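Local coordinates for RNA-binding protein RO60 (Deinococcus radiodurans, PDB 2NVO), which binds several small RNAs that accumulate during recovery from ultraviolet irradiation and contributes to the ultraviolet resistance of the bacterium, at residues 55-60 / 517-522; 64-69 / 99-104; 156-161 / 191-196; 165-170 / 217-222. All blocks are in the same frame, centred on the assembly; numbering follows the deposited sequence.

Contact 1 (55-60 / 517-522)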
loop_
_atom_site.group_PDB
_atom_site.type_symbol
_atom_site.label_atom_id
_atom_site.label_comp_id
_atom_site.label_asym_id
_atom_site.label_seq_id
_atom_site.Cartn_x
_atom_site.Cartn_y
_atom_site.Cartn_z
ATOM N N GLY A 55 -1.741 11.220 -14.840
ATOM C CA GLY A 55 -2.773 10.249 -14.508
ATOM C C GLY A 55 -2.259 8.818 -14.474
ATOM O O GLY A 55 -2.872 7.923 -15.056
ATOM N N THR A 56 -1.140 8.588 -13.796
ATOM C CA THR A 56 -0.527 7.261 -13.798
ATOM C C THR A 56 -0.203 6.822 -12.381
ATOM O O THR A 56 0.456 7.538 -11.656
ATOM C CB THR A 56 0.797 7.242 -14.575
ATOM O OG1 THR A 56 0.592 7.739 -15.901
ATOM C CG2 THR A 56 1.348 5.813 -14.658
ATOM N N PHE A 57 -0.689 5.656 -11.980
ATOM C CA PHE A 57 -0.264 5.070 -10.714
ATOM C C PHE A 57 0.733 3.940 -10.971
ATOM O O PHE A 57 0.391 2.923 -11.569
ATOM C CB PHE A 57 -1.460 4.547 -9.913
ATOM C CG PHE A 57 -1.086 3.998 -8.561
ATOM C CD1 PHE A 57 -0.459 4.805 -7.622
ATOM C CD2 PHE A 57 -1.368 2.695 -8.227
ATOM C CE1 PHE A 57 -0.104 4.308 -6.371
ATOM C CE2 PHE A 57 -1.028 2.187 -6.976
ATOM C CZ PHE A 57 -0.381 3.000 -6.052
ATOM N N TYR A 58 1.967 4.129 -10.525
ATOM C CA TYR A 58 2.964 3.073 -10.593
ATOM C C TYR A 58 2.813 2.235 -9.345
ATOM O O TYR A 58 3.204 2.645 -8.253
ATOM C CB TYR A 58 4.371 3.651 -10.708
ATOM C CG TYR A 58 4.634 4.283 -12.056
ATOM C CD1 TYR A 58 4.942 3.503 -13.162
ATOM C CD2 TYR A 58 4.555 5.662 -12.225
ATOM C CE1 TYR A 58 5.181 4.076 -14.398
ATOM C CE2 TYR A 58 4.786 6.238 -13.454
ATOM C CZ TYR A 58 5.102 5.444 -14.531
ATOM O OH TYR A 58 5.337 6.029 -15.751
ATOM N N ALA A 59 2.207 1.068 -9.520
ATOM C CA ALA A 59 1.699 0.282 -8.408
ATOM C C ALA A 59 2.781 -0.705 -8.216
ATOM O O ALA A 59 2.789 -1.763 -8.845
ATOM C CB ALA A 59 0.405 -0.412 -8.789
ATOM N N SER A 60 3.715 -0.361 -7.345
ATOM C CA SER A 60 5.054 -0.764 -7.659
ATOM C C SER A 60 5.888 -1.614 -6.730
ATOM O O SER A 60 5.458 -2.124 -5.692
ATOM C CB SER A 60 5.854 0.438 -8.138
ATOM O OG SER A 60 5.713 0.576 -9.537
ATOM N N GLY A 517 1.337 -1.969 -13.517
ATOM C CA GLY A 517 1.559 -3.017 -12.538
ATOM C C GLY A 517 0.381 -3.115 -11.592
ATOM O O GLY A 517 -0.717 -2.611 -11.866
ATOM N N PHE A 518 0.593 -3.797 -10.478
ATOM C CA PHE A 518 -0.435 -3.910 -9.467
ATOM C C PHE A 518 0.238 -4.137 -8.139
ATOM O O PHE A 518 1.373 -4.603 -8.085
ATOM C CB PHE A 518 -1.398 -5.064 -9.764
ATOM C CG PHE A 518 -2.842 -4.749 -9.457
ATOM C CD1 PHE A 518 -3.486 -3.718 -10.106
ATOM C CD2 PHE A 518 -3.567 -5.506 -8.540
ATOM C CE1 PHE A 518 -4.825 -3.419 -9.839
ATOM C CE2 PHE A 518 -4.921 -5.222 -8.277
ATOM C CZ PHE A 518 -5.543 -4.179 -8.931
ATOM N N ASP A 519 -0.474 -3.791 -7.079
ATOM C CA ASP A 519 -0.053 -4.083 -5.720
ATOM C C ASP A 519 -1.253 -3.883 -4.812
ATOM O O ASP A 519 -2.360 -3.593 -5.283
ATOM C CB ASP A 519 1.152 -3.223 -5.280
ATOM C CG ASP A 519 0.871 -1.719 -5.306
ATOM O OD1 ASP A 519 -0.301 -1.307 -5.284
ATOM O OD2 ASP A 519 1.847 -0.930 -5.345
ATOM N N ALA A 520 -1.021 -4.032 -3.517
ATOM C CA ALA A 520 -2.075 -3.976 -2.529
ATOM C C ALA A 520 -2.780 -2.622 -2.463
ATOM O O ALA A 520 -3.941 -2.553 -2.097
ATOM C CB ALA A 520 -1.522 -4.373 -1.151
ATOM N N ALA A 521 -2.083 -1.551 -2.828
ATOM C CA ALA A 521 -2.670 -0.216 -2.786
ATOM C C ALA A 521 -3.525 0.129 -4.017
ATOM O O ALA A 521 -4.291 1.096 -4.005
ATOM C CB ALA A 521 -1.578 0.829 -2.598
ATOM N N ALA A 522 -3.384 -0.653 -5.083
ATOM C CA ALA A 522 -3.993 -0.279 -6.353
ATOM C C ALA A 522 -5.523 -0.212 -6.295
ATOM O O ALA A 522 -6.096 0.733 -6.808
ATOM C CB ALA A 522 -3.523 -1.200 -7.484
HETATM O O HOH W 1 3.958 -4.480 -7.059
#
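A59 and D519 carry this contact, where strand 56-59 passes the turn that leads from strand 512-517 into helix 522-530. The apolar part is small. The CB of A59 lies 4.2 Å from A522 CB, and the F57 ring reaches the same alanine, its CE2 sitting 3.9 Å from A522 CA. CG of F57, anti to the backbone N (chi1 -177°), heads for the turn, and the ring's CZ approaches A521 CB. D519 supplies the polar part. Its OD1 stands at the edge of the F57 ring, near the ring plane and 3.9 Å from CE2, while ring and carboxylate planes are 70° apart. The same oxygen accepts a weak capping bond from A521 N, and the turn from D519 to A522 is type I. OD2 lies 2.8 Å from S60 N and 3.0 Å from A59 C. Water adds a third element, lying 2.8 Å from F518 O and weakly bonded to S60 O. G517, with its positive phi (81°) and extended psi, could hardly carry a CB: it would press on the carbonyl O of the residue before and sit close to A59 O. Upstream, F57 and A59 share backbone bonds with V516, adding strand 56-59 in parallel at one edge of the sheet of the VWFA-like domain. Past that pairing the carboxylate has backbone N atoms of both segments close by, which may favour its charged form.

Contact 2 (64-69 / 99-104)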
loop_
_atom_site.group_PDB
_atom_site.type_symbol
_atom_site.label_atom_id
_atom_site.label_comp_id
_atom_site.label_asym_id
_atom_site.label_seq_id
_atom_site.Cartn_x
_atom_site.Cartn_y
_atom_site.Cartn_z
ATOM N N HIS A 64 10.431 4.333 -9.359
ATOM C CA HIS A 64 9.606 5.534 -9.245
ATOM C C HIS A 64 9.478 6.120 -7.843
ATOM O O HIS A 64 8.427 6.063 -7.201
ATOM C CB HIS A 64 8.278 5.393 -10.001
ATOM C CG HIS A 64 8.448 5.480 -11.486
ATOM N ND1 HIS A 64 8.215 6.636 -12.200
ATOM C CD2 HIS A 64 8.898 4.568 -12.388
ATOM C CE1 HIS A 64 8.482 6.428 -13.477
ATOM N NE2 HIS A 64 8.899 5.181 -13.618
ATOM N N THR A 65 10.599 6.670 -7.391
ATOM C CA THR A 65 10.638 7.519 -6.218
ATOM C C THR A 65 10.060 8.863 -6.613
ATOM O O THR A 65 10.309 9.366 -7.712
ATOM C CB THR A 65 12.077 7.730 -5.749
ATOM O OG1 THR A 65 12.658 6.463 -5.429
ATOM C CG2 THR A 65 12.110 8.622 -4.517
ATOM N N VAL A 66 9.275 9.445 -5.724
ATOM C CA VAL A 66 8.660 10.716 -6.032
ATOM C C VAL A 66 9.743 11.782 -6.194
ATOM O O VAL A 66 10.690 11.866 -5.413
ATOM C CB VAL A 66 7.655 11.139 -4.948
ATOM C CG1 VAL A 66 8.384 11.438 -3.648
ATOM C CG2 VAL A 66 6.839 12.342 -5.416
ATOM N N GLN A 67 9.610 12.571 -7.248
ATOM C CA GLN A 67 10.445 13.733 -7.445
ATOM C C GLN A 67 9.508 14.896 -7.678
ATOM O O GLN A 67 8.461 14.724 -8.300
ATOM C CB GLN A 67 11.339 13.538 -8.659
ATOM C CG GLN A 67 12.460 12.537 -8.449
ATOM C CD GLN A 67 13.477 12.601 -9.559
ATOM O OE1 GLN A 67 13.590 11.679 -10.365
ATOM N NE2 GLN A 67 14.219 13.708 -9.622
ATOM N N ALA A 68 9.864 16.070 -7.169
ATOM C CA ALA A 68 9.056 17.266 -7.399
ATOM C C ALA A 68 9.189 17.739 -8.844
ATOM O O ALA A 68 10.288 17.839 -9.368
ATOM C CB ALA A 68 9.463 18.369 -6.433
ATOM N N THR A 69 8.070 18.016 -9.498
ATOM C CA THR A 69 8.119 18.544 -10.851
ATOM C C THR A 69 8.057 20.067 -10.811
ATOM O O THR A 69 7.869 20.660 -9.753
ATOM C CB THR A 69 6.963 18.017 -11.721
ATOM O OG1 THR A 69 5.712 18.404 -11.139
ATOM C CG2 THR A 69 7.030 16.498 -11.844
ATOM N N ALA A 99 3.351 7.961 2.064
ATOM C CA ALA A 99 3.580 9.259 2.678
ATOM C C ALA A 99 4.610 10.097 1.910
ATOM O O ALA A 99 4.609 11.324 2.011
ATOM C CB ALA A 99 4.008 9.071 4.122
ATOM N N ASP A 100 5.465 9.435 1.127
ATOM C CA ASP A 100 6.582 10.089 0.425
ATOM C C ASP A 100 6.270 11.450 -0.206
ATOM O O ASP A 100 6.979 12.423 0.051
ATOM C CB ASP A 100 7.166 9.173 -0.664
ATOM C CG ASP A 100 7.643 7.842 -0.132
ATOM O OD1 ASP A 100 7.088 7.337 0.868
ATOM O OD2 ASP A 100 8.575 7.283 -0.744
ATOM N N PRO A 101 5.236 11.514 -1.072
ATOM C CA PRO A 101 4.960 12.775 -1.776
ATOM C C PRO A 101 4.579 13.914 -0.817
ATOM O O PRO A 101 4.942 15.064 -1.075
ATOM C CB PRO A 101 3.768 12.431 -2.679
ATOM C CG PRO A 101 3.862 10.945 -2.886
ATOM C CD PRO A 101 4.406 10.405 -1.576
ATOM N N ALA A 102 3.843 13.594 0.240
ATOM C CA ALA A 102 3.427 14.595 1.221
ATOM C C ALA A 102 4.619 15.063 2.050
ATOM O O ALA A 102 4.711 16.241 2.417
ATOM C CB ALA A 102 2.331 14.042 2.122
ATOM N N LEU A 103 5.535 14.140 2.333
ATOM C CA LEU A 103 6.771 14.470 3.029
ATOM C C LEU A 103 7.651 15.399 2.199
ATOM O O LEU A 103 8.229 16.343 2.733
ATOM C CB LEU A 103 7.537 13.199 3.389
ATOM C CG LEU A 103 6.814 12.326 4.413
ATOM C CD1 LEU A 103 7.541 11.005 4.620
ATOM C CD2 LEU A 103 6.684 13.086 5.727
ATOM N N LEU A 104 7.723 15.136 0.893
ATOM C CA LEU A 104 8.532 15.930 -0.029
ATOM C C LEU A 104 7.964 17.324 -0.164
ATOM O O LEU A 104 8.690 18.304 -0.093
ATOM C CB LEU A 104 8.575 15.273 -1.413
ATOM C CG LEU A 104 9.093 16.127 -2.575
ATOM C CD1 LEU A 104 10.494 16.678 -2.269
ATOM C CD2 LEU A 104 9.111 15.356 -3.893
#
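V66 drops its two methyl groups onto the first turn of helix 100-112, between D100, P101 and L104. CG1 rests 3.9 Å from D100 CB and 4.0 Å from L104 CD2, while CG2 lies 4.1 Å from P101 CB. The valine's chi1 of 67° puts CG1 between the backbone N and the carbonyl carbon, with CG2 anti to that N, and in this rotamer both branches meet the helix. L104 answers from one turn further on: its CD2 passes beyond V66 to the loop backbone, 3.4 Å from A68 N and 3.8 Å from Q67 C, and also touches A68 CB at 4.0 Å. That one methyl group therefore spans three consecutive loop residues. The helix belongs to the TROVE domain, a horseshoe of HEAT-like helical repeats, and the loop is the connection that brings the chain from strand 56-59 to helix 70-78, with T69 at the N-cap position. On the reverse of the loop things are looser. Q67 has its CB directed away from the helix, T65 stays on the exposed side, and no hydrogen bond joins the two segments. D100 contributes through CB; its side chain also touches H138 on helix 133-143. L103 and L104 meet M135 and F142 of the same neighbouring helix. On the loop, T65, Q67, A68 and T69 also touch a crystal neighbour.

Contact 3 (156-161 / 191-196)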
loop_
_atom_site.group_PDB
_atom_site.type_symbol
_atom_site.label_atom_id
_atom_site.label_comp_id
_atom_site.label_asym_id
_atom_site.label_seq_id
_atom_site.Cartn_x
_atom_site.Cartn_y
_atom_site.Cartn_z
ATOM N N GLY A 156 12.035 23.147 14.569
ATOM C CA GLY A 156 11.058 22.290 13.911
ATOM C C GLY A 156 11.311 20.803 14.085
ATOM O O GLY A 156 10.391 20.038 14.340
ATOM N N VAL A 157 12.565 20.386 13.944
ATOM C CA VAL A 157 12.920 18.994 14.176
ATOM C C VAL A 157 12.834 18.656 15.668
ATOM O O VAL A 157 12.265 17.626 16.053
ATOM C CB VAL A 157 14.326 18.669 13.631
ATOM C CG1 VAL A 157 14.707 17.228 13.948
ATOM C CG2 VAL A 157 14.394 18.932 12.125
ATOM N N ALA A 158 13.381 19.527 16.510
ATOM C CA ALA A 158 13.311 19.316 17.957
ATOM C C ALA A 158 11.864 19.165 18.418
ATOM O O ALA A 158 11.558 18.340 19.275
ATOM C CB ALA A 158 13.995 20.464 18.717
ATOM N N ASN A 159 10.973 19.967 17.851
ATOM C CA ASN A 159 9.565 19.915 18.237
ATOM C C ASN A 159 8.961 18.530 17.993
ATOM O O ASN A 159 8.097 18.070 18.745
ATOM C CB ASN A 159 8.774 21.001 17.525
ATOM C CG ASN A 159 7.317 21.038 17.945
ATOM O OD1 ASN A 159 6.985 21.063 19.141
ATOM N ND2 ASN A 159 6.435 21.039 16.961
ATOM N N VAL A 160 9.451 17.848 16.963
ATOM C CA VAL A 160 9.004 16.495 16.677
ATOM C C VAL A 160 9.279 15.556 17.847
ATOM O O VAL A 160 8.399 14.800 18.257
ATOM C CB VAL A 160 9.648 15.934 15.381
ATOM C CG1 VAL A 160 9.288 14.467 15.210
ATOM C CG2 VAL A 160 9.177 16.730 14.190
ATOM N N TYR A 161 10.493 15.608 18.391
ATOM C CA TYR A 161 10.863 14.733 19.502
ATOM C C TYR A 161 10.224 15.166 20.819
ATOM O O TYR A 161 9.845 14.334 21.640
ATOM C CB TYR A 161 12.380 14.676 19.658
ATOM C CG TYR A 161 13.083 14.065 18.465
ATOM C CD1 TYR A 161 13.093 12.687 18.269
ATOM C CD2 TYR A 161 13.740 14.866 17.540
ATOM C CE1 TYR A 161 13.750 12.120 17.171
ATOM C CE2 TYR A 161 14.388 14.320 16.448
ATOM C CZ TYR A 161 14.382 12.949 16.265
ATOM O OH TYR A 161 15.033 12.407 15.176
ATOM N N ALA A 191 19.443 18.973 16.375
ATOM C CA ALA A 191 18.230 19.618 16.891
ATOM C C ALA A 191 18.203 19.853 18.407
ATOM O O ALA A 191 17.514 20.757 18.874
ATOM C CB ALA A 191 16.995 18.814 16.479
ATOM N N HIS A 192 18.908 19.010 19.160
ATOM C CA HIS A 192 19.003 19.114 20.623
ATOM C C HIS A 192 17.665 19.266 21.339
ATOM O O HIS A 192 17.457 20.261 22.033
ATOM C CB HIS A 192 19.878 20.306 21.023
ATOM C CG HIS A 192 21.179 20.378 20.293
ATOM N ND1 HIS A 192 22.240 19.544 20.580
ATOM C CD2 HIS A 192 21.597 21.190 19.290
ATOM C CE1 HIS A 192 23.254 19.836 19.782
ATOM N NE2 HIS A 192 22.887 20.829 18.991
ATOM N N PRO A 193 16.759 18.284 21.200
ATOM C CA PRO A 193 15.491 18.416 21.932
ATOM C C PRO A 193 15.692 18.327 23.447
ATOM O O PRO A 193 16.581 17.614 23.923
ATOM C CB PRO A 193 14.672 17.202 21.468
ATOM C CG PRO A 193 15.450 16.573 20.345
ATOM C CD PRO A 193 16.875 16.994 20.500
ATOM N N LYS A 194 14.857 19.032 24.198
ATOM C CA LYS A 194 14.786 18.823 25.643
ATOM C C LYS A 194 13.333 18.882 26.093
ATOM O O LYS A 194 12.623 19.837 25.802
ATOM C CB LYS A 194 15.608 19.853 26.406
ATOM C CG LYS A 194 15.732 19.524 27.898
ATOM C CD LYS A 194 16.337 20.680 28.682
ATOM C CE LYS A 194 17.019 20.196 29.954
ATOM N NZ LYS A 194 17.748 21.297 30.669
ATOM N N THR A 195 12.894 17.840 26.780
ATOM C CA THR A 195 11.529 17.786 27.278
ATOM C C THR A 195 11.520 18.214 28.744
ATOM O O THR A 195 12.566 18.386 29.350
ATOM C CB THR A 195 10.963 16.375 27.167
ATOM O OG1 THR A 195 11.623 15.516 28.110
ATOM C CG2 THR A 195 11.172 15.835 25.757
ATOM N N ASP A 196 10.331 18.382 29.303
ATOM C CA ASP A 196 10.208 18.690 30.718
ATOM C C ASP A 196 10.515 17.451 31.551
ATOM O O ASP A 196 11.080 17.564 32.630
ATOM C CB ASP A 196 8.801 19.213 31.044
ATOM C CG ASP A 196 7.703 18.305 30.522
ATOM O OD1 ASP A 196 6.629 18.245 31.147
ATOM O OD2 ASP A 196 7.905 17.647 29.479
#
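P193 lies against helix 151-163 between A158 and Y161, and has more of its surface buried here than any other residue of the two segments. Its CG meets Y161 at the root of the side chain, 3.7 Å from CB and equally far from CD2, approaching the ring obliquely. Y161 has CG anti to the carbonyl carbon (chi1 -64°), which puts the start of the ring beside the proline. Next to this pair the chains come close, A158 and P193 having CA atoms 4.6 Å apart, an approach that the small A158 side chain permits. A191, the last residue of helix 184-191, completes the contact. Its CB fits 3.7 Å from A158 N and 3.8 Å from V157 CG1, and its carbonyl O lies 3.5 Å from A158 CB. Between A191 and P193 the chain leaves the helix through H192, whose phi is positive (49°), a bend after which P193 lies on the neighbouring helix. Around this apolar joint K194 N donates to E162 OE2 and T195 N to N201 OD1. P193 and Y161 both reach L188 on helix 184-191 and L204 on helix 198-209, while V157 also touches W123 of helix 116-129 and L140 of helix 133-143.

Contact 4 (165-170 / 217-222)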
loop_
_atom_site.group_PDB
_atom_site.type_symbol
_atom_site.label_atom_id
_atom_site.label_comp_id
_atom_site.label_asym_id
_atom_site.label_seq_id
_atom_site.Cartn_x
_atom_site.Cartn_y
_atom_site.Cartn_z
ATOM N N ASP A 165 5.450 11.040 23.019
ATOM C CA ASP A 165 5.440 10.450 24.360
ATOM C C ASP A 165 6.527 9.389 24.540
ATOM O O ASP A 165 7.108 8.901 23.568
ATOM C CB ASP A 165 4.035 9.946 24.754
ATOM C CG ASP A 165 3.821 8.450 24.487
ATOM O OD1 ASP A 165 4.350 7.909 23.492
ATOM O OD2 ASP A 165 3.086 7.817 25.280
ATOM N N VAL A 166 6.809 9.050 25.793
ATOM C CA VAL A 166 7.921 8.167 26.123
ATOM C C VAL A 166 7.799 6.791 25.437
ATOM O O VAL A 166 8.803 6.106 25.205
ATOM C CB VAL A 166 8.075 8.026 27.660
ATOM C CG1 VAL A 166 6.805 7.430 28.281
ATOM C CG2 VAL A 166 9.309 7.204 28.017
ATOM N N ASP A 167 6.575 6.402 25.092
ATOM C CA ASP A 167 6.341 5.117 24.432
ATOM C C ASP A 167 6.666 5.179 22.935
ATOM O O ASP A 167 7.263 4.252 22.385
ATOM C CB ASP A 167 4.903 4.649 24.662
ATOM C CG ASP A 167 4.550 4.564 26.144
ATOM O OD1 ASP A 167 5.299 3.919 26.910
ATOM O OD2 ASP A 167 3.526 5.150 26.542
ATOM N N LYS A 168 6.282 6.270 22.279
ATOM C CA LYS A 168 6.634 6.453 20.875
ATOM C C LYS A 168 8.139 6.656 20.721
ATOM O O LYS A 168 8.747 6.178 19.759
ATOM C CB LYS A 168 5.893 7.632 20.250
ATOM C CG LYS A 168 6.479 8.024 18.898
ATOM C CD LYS A 168 5.885 9.304 18.328
ATOM C CE LYS A 168 4.696 9.025 17.426
ATOM N NZ LYS A 168 4.396 10.192 16.548
ATOM N N LEU A 169 8.743 7.361 21.671
ATOM C CA LEU A 169 10.177 7.593 21.606
ATOM C C LEU A 169 10.941 6.283 21.739
ATOM O O LEU A 169 11.903 6.036 20.998
ATOM C CB LEU A 169 10.630 8.585 22.678
ATOM C CG LEU A 169 10.313 10.059 22.417
ATOM C CD1 LEU A 169 11.036 10.933 23.441
ATOM C CD2 LEU A 169 10.687 10.471 20.991
ATOM N N ALA A 170 10.513 5.452 22.692
ATOM C CA ALA A 170 11.173 4.180 22.963
ATOM C C ALA A 170 11.071 3.285 21.740
ATOM O O ALA A 170 12.018 2.575 21.391
ATOM C CB ALA A 170 10.550 3.498 24.176
ATOM N N SER A 217 9.551 3.500 33.586
ATOM C CA SER A 217 8.423 3.907 32.746
ATOM C C SER A 217 8.089 2.851 31.708
ATOM O O SER A 217 7.551 3.179 30.649
ATOM C CB SER A 217 8.744 5.214 32.012
ATOM O OG SER A 217 9.625 6.054 32.751
ATOM N N PRO A 218 8.345 1.570 32.048
ATOM C CA PRO A 218 8.635 0.408 31.196
ATOM C C PRO A 218 8.948 0.694 29.722
ATOM O O PRO A 218 8.934 -0.236 28.903
ATOM C CB PRO A 218 7.358 -0.433 31.341
ATOM C CG PRO A 218 6.983 -0.193 32.835
ATOM C CD PRO A 218 7.676 1.109 33.275
ATOM N N ALA A 219 9.255 1.948 29.399
ATOM C CA ALA A 219 9.693 2.334 28.068
ATOM C C ALA A 219 11.133 1.870 27.962
ATOM O O ALA A 219 11.562 1.378 26.922
ATOM C CB ALA A 219 9.608 3.836 27.913
ATOM N N LEU A 220 11.865 2.007 29.063
ATOM C CA LEU A 220 13.224 1.502 29.137
ATOM C C LEU A 220 13.195 -0.008 29.108
ATOM O O LEU A 220 14.148 -0.652 28.669
ATOM C CB LEU A 220 13.898 1.960 30.422
ATOM C CG LEU A 220 13.905 3.459 30.679
ATOM C CD1 LEU A 220 14.859 3.773 31.810
ATOM C CD2 LEU A 220 14.287 4.224 29.419
ATOM N N ARG A 221 12.098 -0.563 29.608
ATOM C CA ARG A 221 11.920 -2.000 29.647
ATOM C C ARG A 221 12.022 -2.548 28.233
ATOM O O ARG A 221 12.829 -3.438 27.964
ATOM C CB ARG A 221 10.567 -2.349 30.270
ATOM C CG ARG A 221 10.508 -3.731 30.897
ATOM C CD ARG A 221 9.253 -3.891 31.743
ATOM N NE ARG A 221 9.158 -2.853 32.768
ATOM C CZ ARG A 221 9.470 -3.033 34.050
ATOM N NH1 ARG A 221 9.890 -4.217 34.479
ATOM N NH2 ARG A 221 9.353 -2.025 34.905
ATOM N N VAL A 222 11.222 -2.000 27.322
ATOM C CA VAL A 222 11.273 -2.439 25.930
ATOM C C VAL A 222 12.671 -2.219 25.358
ATOM O O VAL A 222 13.151 -3.012 24.550
ATOM C CB VAL A 222 10.210 -1.748 25.040
ATOM C CG1 VAL A 222 8.863 -1.745 25.738
ATOM C CG2 VAL A 222 10.631 -0.337 24.681
#
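A170 and A219 have the CA atoms nearest each other, 5.6 Å apart, where the first turns of helices 166-175 and 219-229 meet. Both helices belong to the helical TROVE horseshoe and lie in a region that probably binds RNA. Within helix 166-175 the bonds L169 N to D165 O and A170 N to V166 O begin the usual ladder; in the other segment P218 takes the N-cap position, though the model around S217 and A219 N is strained and its detail there is doubtful. The helices join through small apolar groups. The CB of A170 lies 3.9 Å from A219 CB and as far from V222 CG2, and 3.6 Å from the carbonyl O of A219. Chi1 of 61° sets V166 CG1 between the backbone N and the carbonyl carbon, leaving CG2 anti to the N and directed at A219, whose CB it meets at 3.4 Å; the uncertain placing of A219 N makes this tightness less sure. That CB is also 3.6 Å from V166 O. D167 OD1 is only loosely near A219 CB, at 4.4 Å. On the flanks V166 also touches R200, and S217 touches A199, both on helix 198-209, which lies between the two helices in sequence. D165 N-caps helix 166-175: its OD1 accepts from K168 N at 2.8 Å and 162°, nearly along the C-O axis, and more weakly from D167 N.

Contact 1 joins the two domains that close the ring: strand 56-59, near the start of the chain, pairs with the sheet of the VWFA-like domain, and contacts 2, 3 and 4 all fall within the long loop it closes. Contact 2 follows directly, its centre 15 Å from that of contact 1, with Y58 and H64 stacked between them. Contacts 3 and 4 lie further round the horseshoe, each with its centre 37 Å from that of contact 1. They alternate along the chain and touch, Y161 O lying 4.0 Å from L169 CD2, with centres 17 Å apart. None lies at the calcium site of S372, S374 and E467; contacts 3 and 4 fall in the probable RNA-binding region.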